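Local coordinates for protein putative branched-chain amino acid aminotransferase IlvE (Streptococcus mutans, PDB 4DQN) that probably catalyses reversible, pyridoxal-phosphate-dependent amino transfer between branched-chain amino acids and 2-oxoglutarate, serving isoleucine, leucine and valine metabolism, at residues 66-70 / 329-333; 82-87 / 99-103; 237-243 / 266-271. One frame throughout, in Å; residues are numbered along the deposited sequence.

Contact 1: 66-70 / 329-333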
ATOM      1  N   ALA A  66     -14.746   8.200 -20.670  1.00 25.36           N
ATOM      2  CA  ALA A  66     -15.637   8.054 -21.819  1.00 28.03           C
ATOM      3  C   ALA A  66     -15.956   9.458 -22.294  1.00 26.57           C
ATOM      4  O   ALA A  66     -16.214  10.350 -21.477  1.00 25.84           O
ATOM      5  CB  ALA A  66     -16.932   7.301 -21.435  1.00 27.14           C
ATOM      6  N   TYR A  67     -15.942   9.654 -23.607  1.00 26.80           N
ATOM      7  CA  TYR A  67     -16.053  10.983 -24.189  1.00 28.38           C
ATOM      8  C   TYR A  67     -17.271  11.024 -25.095  1.00 31.37           C
ATOM      9  O   TYR A  67     -17.436  10.140 -25.935  1.00 29.21           O
ATOM     10  CB  TYR A  67     -14.805  11.271 -25.042  1.00 28.47           C
ATOM     11  CG  TYR A  67     -13.492  11.186 -24.286  1.00 25.92           C
ATOM     12  CD1 TYR A  67     -12.853   9.959 -24.086  1.00 27.24           C
ATOM     13  CD2 TYR A  67     -12.890  12.329 -23.777  1.00 27.66           C
ATOM     14  CE1 TYR A  67     -11.649   9.883 -23.380  1.00 27.74           C
ATOM     15  CE2 TYR A  67     -11.691  12.262 -23.079  1.00 27.52           C
ATOM     16  CZ  TYR A  67     -11.080  11.038 -22.888  1.00 26.47           C
ATOM     17  OH  TYR A  67      -9.885  10.978 -22.198  1.00 26.61           O
ATOM     18  N   ARG A  68     -18.126  12.031 -24.944  1.00 31.54           N
ATOM     19  CA  ARG A  68     -19.209  12.211 -25.918  1.00 32.23           C
ATOM     20  C   ARG A  68     -18.709  13.004 -27.124  1.00 31.44           C
ATOM     21  O   ARG A  68     -18.020  14.017 -26.969  1.00 31.84           O
ATOM     22  CB  ARG A  68     -20.424  12.901 -25.290  1.00 30.94           C
ATOM     23  CG  ARG A  68     -21.673  12.797 -26.155  1.00 31.96           C
ATOM     24  CD  ARG A  68     -22.859  13.506 -25.532  1.00 32.54           C
ATOM     25  NE  ARG A  68     -23.261  12.905 -24.253  1.00 33.93           N
ATOM     26  CZ  ARG A  68     -24.020  11.814 -24.148  1.00 33.99           C
ATOM     27  NH1 ARG A  68     -24.447  11.194 -25.242  1.00 35.40           N
ATOM     28  NH2 ARG A  68     -24.358  11.346 -22.950  1.00 33.72           N
ATOM     29  N   THR A  69     -19.049  12.540 -28.323  1.00 32.93           N
ATOM     30  CA  THR A  69     -18.593  13.186 -29.551  1.00 32.62           C
ATOM     31  C   THR A  69     -19.637  14.152 -30.122  1.00 35.30           C
ATOM     32  O   THR A  69     -20.738  14.281 -29.593  1.00 31.00           O
ATOM     33  CB  THR A  69     -18.232  12.151 -30.633  1.00 30.94           C
ATOM     34  OG1 THR A  69     -19.408  11.413 -31.006  1.00 30.50           O
ATOM     35  CG2 THR A  69     -17.167  11.194 -30.123  1.00 30.38           C
ATOM     36  N   LYS A  70     -19.281  14.812 -31.219  1.00 32.87           N
ATOM     37  CA  LYS A  70     -20.111  15.854 -31.809  1.00 35.58           C
ATOM     38  C   LYS A  70     -21.497  15.359 -32.251  1.00 36.67           C
ATOM     39  O   LYS A  70     -22.465  16.127 -32.224  1.00 39.47           O
ATOM     40  CB  LYS A  70     -19.353  16.489 -32.981  1.00 36.95           C
ATOM     41  CG  LYS A  70     -19.781  17.902 -33.347  1.00 46.36           C
ATOM     42  CD  LYS A  70     -18.816  18.503 -34.371  1.00 47.87           C
ATOM     43  CE  LYS A  70     -18.638  17.575 -35.565  1.00 46.24           C
ATOM     44  NZ  LYS A  70     -17.547  18.008 -36.505  1.00 47.13           N
ATOM     45  N   GLN A 329      -9.431  12.407 -28.554  1.00 27.94           N
ATOM     46  CA  GLN A 329     -10.260  11.788 -27.524  1.00 29.60           C
ATOM     47  C   GLN A 329     -11.738  12.121 -27.715  1.00 29.69           C
ATOM     48  O   GLN A 329     -12.597  11.242 -27.623  1.00 28.71           O
ATOM     49  CB  GLN A 329      -9.764  12.211 -26.142  1.00 27.55           C
ATOM     50  CG  GLN A 329      -8.376  11.645 -25.799  1.00 28.56           C
ATOM     51  CD  GLN A 329      -7.737  12.307 -24.594  1.00 30.04           C
ATOM     52  OE1 GLN A 329      -7.978  13.482 -24.321  1.00 30.77           O
ATOM     53  NE2 GLN A 329      -6.910  11.550 -23.862  1.00 29.45           N
ATOM     54  N   PHE A 330     -12.036  13.384 -27.999  1.00 30.31           N
ATOM     55  CA  PHE A 330     -13.427  13.804 -28.173  1.00 29.94           C
ATOM     56  C   PHE A 330     -13.940  13.613 -29.598  1.00 32.33           C
ATOM     57  O   PHE A 330     -15.093  13.946 -29.887  1.00 30.51           O
ATOM     58  CB  PHE A 330     -13.615  15.263 -27.758  1.00 28.16           C
ATOM     59  CG  PHE A 330     -13.585  15.485 -26.274  1.00 29.35           C
ATOM     60  CD1 PHE A 330     -14.753  15.426 -25.523  1.00 31.27           C
ATOM     61  CD2 PHE A 330     -12.395  15.784 -25.633  1.00 28.72           C
ATOM     62  CE1 PHE A 330     -14.726  15.646 -24.151  1.00 30.07           C
ATOM     63  CE2 PHE A 330     -12.360  16.008 -24.264  1.00 31.71           C
ATOM     64  CZ  PHE A 330     -13.526  15.934 -23.523  1.00 33.08           C
ATOM     65  N   GLY A 331     -13.092  13.085 -30.478  1.00 26.70           N
ATOM     66  CA  GLY A 331     -13.522  12.675 -31.806  1.00 31.48           C
ATOM     67  C   GLY A 331     -13.460  13.757 -32.872  1.00 30.60           C
ATOM     68  O   GLY A 331     -13.932  13.546 -33.978  1.00 32.66           O
ATOM     69  N   ASP A 332     -12.891  14.913 -32.539  1.00 29.48           N
ATOM     70  CA  ASP A 332     -12.822  16.034 -33.477  1.00 32.72           C
ATOM     71  C   ASP A 332     -11.584  15.980 -34.366  1.00 36.01           C
ATOM     72  O   ASP A 332     -11.484  16.748 -35.323  1.00 34.62           O
ATOM     73  CB  ASP A 332     -12.826  17.370 -32.729  1.00 32.62           C
ATOM     74  CG  ASP A 332     -14.125  17.627 -31.992  1.00 34.17           C
ATOM     75  OD1 ASP A 332     -15.201  17.246 -32.501  1.00 34.69           O
ATOM     76  OD2 ASP A 332     -14.063  18.217 -30.896  1.00 36.55           O
ATOM     77  N   VAL A 333     -10.641  15.094 -34.038  1.00 31.22           N
ATOM     78  CA  VAL A 333      -9.408  14.930 -34.817  1.00 30.45           C
ATOM     79  C   VAL A 333      -9.235  13.454 -35.182  1.00 31.04           C
ATOM     80  O   VAL A 333      -9.506  12.588 -34.352  1.00 29.20           O
ATOM     81  CB  VAL A 333      -8.165  15.446 -34.026  1.00 30.14           C
ATOM     82  CG1 VAL A 333      -6.869  15.137 -34.761  1.00 27.74           C
ATOM     83  CG2 VAL A 333      -8.266  16.942 -33.784  1.00 32.49           C
TER
HETATM   84  O   HOH W   1      -8.666  13.311 -21.573  1.00 30.16           O
HETATM   85  O   HOH W   2     -16.540  14.975 -31.985  1.00 31.84           O
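Y67 and F330 both carry CG anti to the carbonyl carbon (chi1 -58° and -74°), and these torsions bring their rings together as a T-shaped stack, the edge of Y67 against the face of F330. The planes stand 80° apart; Y67 CD2 hangs over the centre of the phenylalanine ring, 3.7 Å from F330 CZ. Two aromatics suit this place because the weakly positive C-H rim of one meets the pi cloud of the other. The carbonyl O of R68 approaches the edge of the F330 ring, 3.8 Å from CD1.

Q329 contributes its aliphatic part: its CB lies 3.8 Å from the centroid of the Y67 ring, a CH-pi contact over the face. At the ring's hydroxyl end one water bridges Y67 OH (2.7 Å) and Q329 OE1 (2.8 Å), linking the two polar ends. A second water links K70 N, F330 O and D332 OD1; the aspartate oxygen also bonds Y121. T69 splits its roles, CG2 packing 3.5 Å from F330 O while OG1 bonds S73 O. Glycine suits position 331, where phi is positive and any side chain would press on the preceding carbonyl O and on T69 CG2. G331 closes helix 316-329 in a Schellman motif, a classic helix C-terminus, here laid against the end of strand 59-68 in the antiparallel sheet.

Contact 2: 82-87 / 99-103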
ATOM      1  N   ASN A  82      -5.147   0.531 -20.638  1.00 27.31           N
ATOM      2  CA  ASN A  82      -5.477   0.387 -19.215  1.00 28.42           C
ATOM      3  C   ASN A  82      -5.581  -1.076 -18.772  1.00 29.66           C
ATOM      4  O   ASN A  82      -5.169  -1.432 -17.661  1.00 25.76           O
ATOM      5  CB  ASN A  82      -6.786   1.112 -18.903  1.00 25.11           C
ATOM      6  CG  ASN A  82      -6.716   2.581 -19.232  1.00 29.61           C
ATOM      7  OD1 ASN A  82      -7.041   2.994 -20.350  1.00 30.07           O
ATOM      8  ND2 ASN A  82      -6.273   3.383 -18.265  1.00 27.57           N
ATOM      9  N   ALA A  83      -6.155  -1.917 -19.627  1.00 26.93           N
ATOM     10  CA  ALA A  83      -6.318  -3.325 -19.292  1.00 26.98           C
ATOM     11  C   ALA A  83      -4.962  -4.006 -19.154  1.00 27.76           C
ATOM     12  O   ALA A  83      -4.763  -4.838 -18.265  1.00 27.52           O
ATOM     13  CB  ALA A  83      -7.166  -4.036 -20.366  1.00 27.03           C
ATOM     14  N   GLU A  84      -4.036  -3.672 -20.049  1.00 26.46           N
ATOM     15  CA  GLU A  84      -2.720  -4.300 -20.052  1.00 26.57           C
ATOM     16  C   GLU A  84      -1.909  -3.815 -18.864  1.00 29.06           C
ATOM     17  O   GLU A  84      -1.170  -4.589 -18.250  1.00 28.64           O
ATOM     18  CB  GLU A  84      -2.003  -4.044 -21.390  1.00 27.32           C
ATOM     19  CG  GLU A  84      -2.723  -4.730 -22.562  1.00 27.58           C
ATOM     20  CD  GLU A  84      -2.087  -4.482 -23.931  1.00 33.67           C
ATOM     21  OE1 GLU A  84      -1.117  -3.688 -24.023  1.00 36.27           O
ATOM     22  OE2 GLU A  84      -2.572  -5.089 -24.916  1.00 35.33           O
ATOM     23  N   ARG A  85      -2.071  -2.542 -18.515  1.00 25.55           N
ATOM     24  CA  ARG A  85      -1.400  -2.015 -17.331  1.00 28.31           C
ATOM     25  C   ARG A  85      -1.931  -2.664 -16.049  1.00 28.21           C
ATOM     26  O   ARG A  85      -1.151  -2.984 -15.137  1.00 26.81           O
ATOM     27  CB  ARG A  85      -1.505  -0.485 -17.265  1.00 26.23           C
ATOM     28  CG  ARG A  85      -0.735   0.106 -16.084  1.00 31.19           C
ATOM     29  CD  ARG A  85      -0.658   1.626 -16.125  1.00 33.12           C
ATOM     30  NE  ARG A  85      -1.967   2.262 -15.957  1.00 31.69           N
ATOM     31  CZ  ARG A  85      -2.169   3.583 -15.975  1.00 36.29           C
ATOM     32  NH1 ARG A  85      -1.150   4.410 -16.171  1.00 33.80           N
ATOM     33  NH2 ARG A  85      -3.394   4.079 -15.803  1.00 34.01           N
ATOM     34  N   LEU A  86      -3.248  -2.872 -15.980  1.00 24.24           N
ATOM     35  CA  LEU A  86      -3.849  -3.555 -14.833  1.00 26.78           C
ATOM     36  C   LEU A  86      -3.375  -5.005 -14.752  1.00 28.43           C
ATOM     37  O   LEU A  86      -3.281  -5.563 -13.661  1.00 25.60           O
ATOM     38  CB  LEU A  86      -5.385  -3.528 -14.916  1.00 25.09           C
ATOM     39  CG  LEU A  86      -6.261  -3.331 -13.669  1.00 31.87           C
ATOM     40  CD1 LEU A  86      -7.617  -4.024 -13.787  1.00 25.74           C
ATOM     41  CD2 LEU A  86      -5.576  -3.641 -12.340  1.00 26.66           C
ATOM     42  N   GLN A  87      -3.089  -5.620 -15.900  1.00 25.87           N
ATOM     43  CA  GLN A  87      -2.615  -7.000 -15.900  1.00 27.18           C
ATOM     44  C   GLN A  87      -1.214  -7.070 -15.317  1.00 26.46           C
ATOM     45  O   GLN A  87      -0.904  -7.956 -14.522  1.00 25.90           O
ATOM     46  CB  GLN A  87      -2.645  -7.593 -17.321  1.00 26.00           C
ATOM     47  CG  GLN A  87      -4.040  -8.019 -17.781  1.00 25.18           C
ATOM     48  CD  GLN A  87      -4.234  -7.869 -19.280  1.00 28.30           C
ATOM     49  OE1 GLN A  87      -3.268  -7.694 -20.031  1.00 28.06           O
ATOM     50  NE2 GLN A  87      -5.482  -7.932 -19.724  1.00 28.78           N
ATOM     51  N   PRO A  99      -8.724 -10.276 -18.047  1.00 27.62           N
ATOM     52  CA  PRO A  99      -8.382 -10.248 -19.478  1.00 26.00           C
ATOM     53  C   PRO A  99      -8.848  -8.971 -20.174  1.00 27.40           C
ATOM     54  O   PRO A  99      -9.824  -8.348 -19.751  1.00 25.56           O
ATOM     55  CB  PRO A  99      -9.121 -11.473 -20.045  1.00 27.62           C
ATOM     56  CG  PRO A  99      -9.161 -12.458 -18.842  1.00 33.17           C
ATOM     57  CD  PRO A  99      -9.394 -11.534 -17.651  1.00 23.86           C
ATOM     58  N   THR A 100      -8.149  -8.585 -21.232  1.00 28.59           N
ATOM     59  CA  THR A 100      -8.449  -7.343 -21.944  1.00 27.08           C
ATOM     60  C   THR A 100      -9.881  -7.301 -22.472  1.00 26.74           C
ATOM     61  O   THR A 100     -10.567  -6.286 -22.328  1.00 27.20           O
ATOM     62  CB  THR A 100      -7.452  -7.142 -23.069  1.00 27.29           C
ATOM     63  OG1 THR A 100      -6.141  -7.065 -22.493  1.00 28.52           O
ATOM     64  CG2 THR A 100      -7.745  -5.856 -23.851  1.00 27.95           C
ATOM     65  N   ASP A 101     -10.356  -8.396 -23.061  1.00 30.48           N
ATOM     66  CA  ASP A 101     -11.730  -8.377 -23.552  1.00 31.86           C
ATOM     67  C   ASP A 101     -12.748  -8.235 -22.414  1.00 30.00           C
ATOM     68  O   ASP A 101     -13.733  -7.523 -22.570  1.00 27.75           O
ATOM     69  CB  ASP A 101     -12.047  -9.550 -24.497  1.00 34.98           C
ATOM     70  CG  ASP A 101     -11.938 -10.905 -23.824  1.00 41.46           C
ATOM     71  OD1 ASP A 101     -12.228 -11.909 -24.510  1.00 50.32           O
ATOM     72  OD2 ASP A 101     -11.560 -10.990 -22.632  1.00 37.77           O
ATOM     73  N   LYS A 102     -12.491  -8.868 -21.266  1.00 24.94           N
ATOM     74  CA  LYS A 102     -13.377  -8.727 -20.102  1.00 26.06           C
ATOM     75  C   LYS A 102     -13.385  -7.276 -19.619  1.00 27.64           C
ATOM     76  O   LYS A 102     -14.449  -6.698 -19.373  1.00 27.35           O
ATOM     77  CB  LYS A 102     -12.929  -9.661 -18.954  1.00 28.31           C
ATOM     78  CG  LYS A 102     -13.780  -9.571 -17.677  1.00 25.75           C
ATOM     79  CD  LYS A 102     -13.210 -10.499 -16.597  1.00 26.62           C
ATOM     80  CE  LYS A 102     -14.069 -10.518 -15.348  1.00 26.39           C
ATOM     81  NZ  LYS A 102     -15.471 -10.976 -15.596  1.00 26.62           N
ATOM     82  N   PHE A 103     -12.187  -6.698 -19.494  1.00 26.41           N
ATOM     83  CA  PHE A 103     -12.006  -5.326 -19.024  1.00 24.92           C
ATOM     84  C   PHE A 103     -12.748  -4.312 -19.907  1.00 28.91           C
ATOM     85  O   PHE A 103     -13.494  -3.450 -19.407  1.00 27.87           O
ATOM     86  CB  PHE A 103     -10.498  -5.008 -19.001  1.00 23.90           C
ATOM     87  CG  PHE A 103     -10.155  -3.624 -18.486  1.00 25.64           C
ATOM     88  CD1 PHE A 103     -10.247  -2.512 -19.322  1.00 26.22           C
ATOM     89  CD2 PHE A 103      -9.706  -3.445 -17.175  1.00 25.43           C
ATOM     90  CE1 PHE A 103      -9.931  -1.229 -18.848  1.00 27.57           C
ATOM     91  CE2 PHE A 103      -9.372  -2.174 -16.695  1.00 26.20           C
ATOM     92  CZ  PHE A 103      -9.483  -1.061 -17.537  1.00 23.74           C
TER
HETATM   93  O   HOH W   3      -4.325  -7.206 -24.513  1.00 29.24           O
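A83, L86 and Q87 meet T100 and F103 in a helix-helix contact, where the middle of helix 79-92 packs on the first turn of helix 100-113, the next helix in the chain. Its apolar centre is F103. With CG anti to the backbone N (chi1 -178°), the phenylalanine reaches across to helix 79-92 and lays one face on the backbone around A83. The CA of A83 lies over the ring centre, and A83 CB comes within 3.6 Å of F103 CG, a CH-pi contact. Alanine suits this spot because its small side chain lets a flat ring come right up to the helix. N82 CB touches F103 CZ at 3.7 Å, and L86 CD1 meets F103 CE2 at 3.9 Å; the N82 amide itself turns to E62 of strand 59-68.

Toward the surface the contact becomes polar. Q87 NE2 donates to T100 OG1 at 3.0 Å, a fairly straight bond (162°) lying near the amide plane, and it also bonds V98 O; the two bonds should fix the rotation of the amide. A water joins T100 OG1 to E84 OE2, so the threonine hydroxyl links two residues of the opposing helix. P99 occupies the N-cap position, and its O takes up F103 N in the first helical turn. The side chain of L86 is about 6 Å from that of K188, predicted to carry pyridoxal phosphate, though none is attached here. L86 touches strands 59-68 and 126-136 and F103 touches 126-136, so the helix pair lies on the antiparallel sheet, consistent with the smaller domain of class IV aminotransferases.

Contact 3: 237-243 / 266-271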
ATOM      1  N   ASN A 237      12.909  21.363 -30.009  1.00 47.59           N
ATOM      2  CA  ASN A 237      11.615  20.685 -30.091  1.00 50.46           C
ATOM      3  C   ASN A 237      11.683  19.168 -29.954  1.00 45.45           C
ATOM      4  O   ASN A 237      11.158  18.436 -30.794  1.00 48.40           O
ATOM      5  CB  ASN A 237      10.871  21.087 -31.369  1.00 49.90           C
ATOM      6  CG  ASN A 237       9.933  22.265 -31.150  1.00 55.54           C
ATOM      7  OD1 ASN A 237       8.740  22.181 -31.446  1.00 62.99           O
ATOM      8  ND2 ASN A 237      10.466  23.364 -30.616  1.00 60.05           N
ATOM      9  N   GLU A 238      12.353  18.699 -28.906  1.00 41.53           N
ATOM     10  CA  GLU A 238      12.319  17.283 -28.572  1.00 40.11           C
ATOM     11  C   GLU A 238      11.381  17.097 -27.380  1.00 39.94           C
ATOM     12  O   GLU A 238      11.298  17.964 -26.517  1.00 40.08           O
ATOM     13  CB  GLU A 238      13.708  16.780 -28.193  1.00 47.59           C
ATOM     14  CG  GLU A 238      14.800  17.069 -29.207  1.00 48.58           C
ATOM     15  CD  GLU A 238      16.151  17.188 -28.534  1.00 53.37           C
ATOM     16  OE1 GLU A 238      16.236  17.918 -27.524  1.00 50.29           O
ATOM     17  OE2 GLU A 238      17.117  16.541 -28.996  1.00 58.90           O
ATOM     18  N   PHE A 239      10.682  15.968 -27.351  1.00 38.75           N
ATOM     19  CA  PHE A 239       9.801  15.608 -26.243  1.00 37.31           C
ATOM     20  C   PHE A 239      10.535  14.573 -25.403  1.00 35.53           C
ATOM     21  O   PHE A 239      10.894  13.498 -25.905  1.00 37.02           O
ATOM     22  CB  PHE A 239       8.513  15.004 -26.806  1.00 36.19           C
ATOM     23  CG  PHE A 239       7.483  14.646 -25.770  1.00 32.59           C
ATOM     24  CD1 PHE A 239       7.523  13.421 -25.123  1.00 35.93           C
ATOM     25  CD2 PHE A 239       6.445  15.520 -25.478  1.00 35.55           C
ATOM     26  CE1 PHE A 239       6.560  13.075 -24.177  1.00 32.14           C
ATOM     27  CE2 PHE A 239       5.480  15.188 -24.534  1.00 34.36           C
ATOM     28  CZ  PHE A 239       5.539  13.961 -23.886  1.00 32.25           C
ATOM     29  N   ILE A 240      10.770  14.888 -24.129  1.00 33.61           N
ATOM     30  CA  ILE A 240      11.488  13.966 -23.257  1.00 34.62           C
ATOM     31  C   ILE A 240      10.702  13.678 -21.974  1.00 34.86           C
ATOM     32  O   ILE A 240      10.231  14.598 -21.291  1.00 30.41           O
ATOM     33  CB  ILE A 240      12.910  14.481 -22.922  1.00 35.18           C
ATOM     34  CG1 ILE A 240      13.687  14.773 -24.214  1.00 36.60           C
ATOM     35  CG2 ILE A 240      13.654  13.458 -22.089  1.00 31.45           C
ATOM     36  CD1 ILE A 240      15.108  15.271 -23.983  1.00 41.72           C
ATOM     37  N   THR A 241      10.536  12.395 -21.667  1.00 33.32           N
ATOM     38  CA  THR A 241       9.806  11.992 -20.461  1.00 34.58           C
ATOM     39  C   THR A 241      10.663  10.981 -19.712  1.00 36.40           C
ATOM     40  O   THR A 241      11.362  10.188 -20.341  1.00 36.36           O
ATOM     41  CB  THR A 241       8.414  11.399 -20.822  1.00 35.98           C
ATOM     42  OG1 THR A 241       7.643  11.144 -19.635  1.00 31.29           O
ATOM     43  CG2 THR A 241       8.563  10.114 -21.608  1.00 34.26           C
ATOM     44  N   PRO A 242      10.639  11.022 -18.367  1.00 34.97           N
ATOM     45  CA  PRO A 242      11.447  10.100 -17.560  1.00 35.43           C
ATOM     46  C   PRO A 242      11.136   8.626 -17.805  1.00 36.69           C
ATOM     47  O   PRO A 242       9.981   8.221 -17.987  1.00 33.80           O
ATOM     48  CB  PRO A 242      11.062  10.472 -16.120  1.00 32.12           C
ATOM     49  CG  PRO A 242      10.691  11.917 -16.211  1.00 32.36           C
ATOM     50  CD  PRO A 242       9.973  12.038 -17.532  1.00 30.75           C
ATOM     51  N   LEU A 243      12.191   7.822 -17.809  1.00 38.25           N
ATOM     52  CA  LEU A 243      12.041   6.381 -17.832  1.00 43.98           C
ATOM     53  C   LEU A 243      12.722   5.752 -16.621  1.00 48.31           C
ATOM     54  O   LEU A 243      13.948   5.802 -16.477  1.00 47.30           O
ATOM     55  CB  LEU A 243      12.644   5.810 -19.112  1.00 48.88           C
ATOM     56  CG  LEU A 243      12.682   4.284 -19.212  1.00 53.03           C
ATOM     57  CD1 LEU A 243      11.320   3.650 -18.866  1.00 50.62           C
ATOM     58  CD2 LEU A 243      13.125   3.906 -20.610  1.00 52.33           C
ATOM     59  N   MET A 266       8.373  15.466 -34.103  1.00 36.03           N
ATOM     60  CA  MET A 266       9.332  15.682 -33.024  1.00 37.58           C
ATOM     61  C   MET A 266      10.007  14.382 -32.640  1.00 37.18           C
ATOM     62  O   MET A 266       9.425  13.298 -32.751  1.00 36.72           O
ATOM     63  CB  MET A 266       8.642  16.254 -31.778  1.00 35.20           C
ATOM     64  CG  MET A 266       7.920  17.573 -31.989  1.00 39.14           C
ATOM     65  SD  MET A 266       6.850  17.994 -30.591  1.00 44.44           S
ATOM     66  CE  MET A 266       8.053  18.464 -29.346  1.00 38.92           C
ATOM     67  N   LYS A 267      11.246  14.491 -32.186  1.00 36.87           N
ATOM     68  CA  LYS A 267      11.913  13.364 -31.570  1.00 40.32           C
ATOM     69  C   LYS A 267      11.239  13.208 -30.218  1.00 37.93           C
ATOM     70  O   LYS A 267      11.093  14.182 -29.473  1.00 40.59           O
ATOM     71  CB  LYS A 267      13.407  13.649 -31.411  1.00 44.02           C
ATOM     72  CG  LYS A 267      14.189  12.536 -30.725  1.00 47.42           C
ATOM     73  CD  LYS A 267      15.698  12.766 -30.862  1.00 54.70           C
ATOM     74  CE  LYS A 267      16.361  12.958 -29.505  1.00 51.64           C
ATOM     75  NZ  LYS A 267      17.831  13.175 -29.630  1.00 49.90           N
ATOM     76  N   ALA A 268      10.788  11.995 -29.927  1.00 38.62           N
ATOM     77  CA  ALA A 268      10.013  11.725 -28.721  1.00 38.76           C
ATOM     78  C   ALA A 268      10.600  10.520 -28.019  1.00 39.89           C
ATOM     79  O   ALA A 268      10.465   9.388 -28.502  1.00 40.44           O
ATOM     80  CB  ALA A 268       8.546  11.460 -29.084  1.00 39.18           C
ATOM     81  N   ILE A 269      11.238  10.752 -26.871  1.00 36.89           N
ATOM     82  CA  ILE A 269      11.929   9.668 -26.182  1.00 39.83           C
ATOM     83  C   ILE A 269      11.692   9.601 -24.680  1.00 40.92           C
ATOM     84  O   ILE A 269      11.408  10.609 -24.022  1.00 36.62           O
ATOM     85  CB  ILE A 269      13.460   9.721 -26.412  1.00 41.38           C
ATOM     86  CG1 ILE A 269      14.051  10.993 -25.798  1.00 40.52           C
ATOM     87  CG2 ILE A 269      13.794   9.594 -27.908  1.00 45.96           C
ATOM     88  CD1 ILE A 269      15.405  10.755 -25.123  1.00 41.97           C
ATOM     89  N   GLU A 270      11.808   8.385 -24.157  1.00 40.92           N
ATOM     90  CA  GLU A 270      11.844   8.161 -22.730  1.00 38.64           C
ATOM     91  C   GLU A 270      13.322   8.127 -22.358  1.00 45.49           C
ATOM     92  O   GLU A 270      14.055   7.223 -22.779  1.00 42.01           O
ATOM     93  CB  GLU A 270      11.178   6.826 -22.377  1.00 41.38           C
ATOM     94  CG  GLU A 270       9.744   6.652 -22.899  1.00 39.60           C
ATOM     95  CD  GLU A 270       9.107   5.359 -22.421  1.00 45.12           C
ATOM     96  OE1 GLU A 270       9.171   5.076 -21.208  1.00 49.45           O
ATOM     97  OE2 GLU A 270       8.547   4.620 -23.255  1.00 53.27           O
ATOM     98  N   GLY A 271      13.766   9.118 -21.591  1.00 39.12           N
ATOM     99  CA  GLY A 271      15.151   9.179 -21.159  1.00 41.19           C
ATOM    100  C   GLY A 271      15.238   9.743 -19.759  1.00 43.94           C
ATOM    101  O   GLY A 271      14.222  10.146 -19.188  1.00 43.25           O
TER
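I240 and I269 project side by side from neighbouring parallel strands, pointing the same way, with I240 CG1 4.1 Å from I269 CG1. The chi1 of I269 (64°) places CG1 between its backbone N and carbonyl carbon, bringing that branch toward the other strand. Beta-branched isoleucines suit the extended backbone of a strand. On the same face E238 and K267 also run alongside each other, and their ends form a salt bridge, OE2 to NZ at 3.5 Å, whose hydrogen bond is weak; E238 OE1 has its own partner in T234.

The opposite face carries F239 with A268 and T241 with E270. F239 CB lies 4.2 Å from A268 CB, but the ring leads away from its small neighbour and meets F231 with nearly parallel planes. T241 turns CG2 toward the aliphatic part of E270, 3.9 Å from its CG, while OG1 bonds F230 O: a threonine serves both needs. Beyond the strand, L243 crosses E270 obliquely, CB to CB at 3.7 Å. At the other end the M266 chain bends so that CE rests 3.4 Å from N237 O; the unbranched, flexible methionine can fold over the N237 carbonyl.

Beneath these pairs the backbones hold the parallel pattern. F239 donates to K267 O (2.8 Å) and accepts from I269 N; T241 does likewise with I269 O and G271 N. The strand axes diverge by just 11°.

These strands are the two arms of a beta-alpha-beta crossover through helix 251-262, against which F239, T241 and E270 pack. Strand 228-234 borders strand 238-241 on its other side, antiparallel to it, and helix 316-329 touches N237, F239 and M266.

Overall arrangement
Along the chain, contact 2 closes before contact 3 opens, and contact 1 spans both, joining residues 66-70 to 329-333 near the C-terminus. Contacts 1 and 2 belong to the region of the antiparallel sheet: strand 59-68 supplies one side of contact 1 and touches N82 and L86 of contact 2. The centres of contacts 1 and 2 are about 22 Å apart; that of contact 3 is about 27 Å from contact 1 and about 26 Å from contact 2. Contact 1 sets the end of helix 316-329 against the antiparallel sheet, contact 2 pairs two helices beside it, and contact 3 lies within the mixed sheet. Helix 316-329 connects the two regions, packing on contact 3 and ending in contact 1.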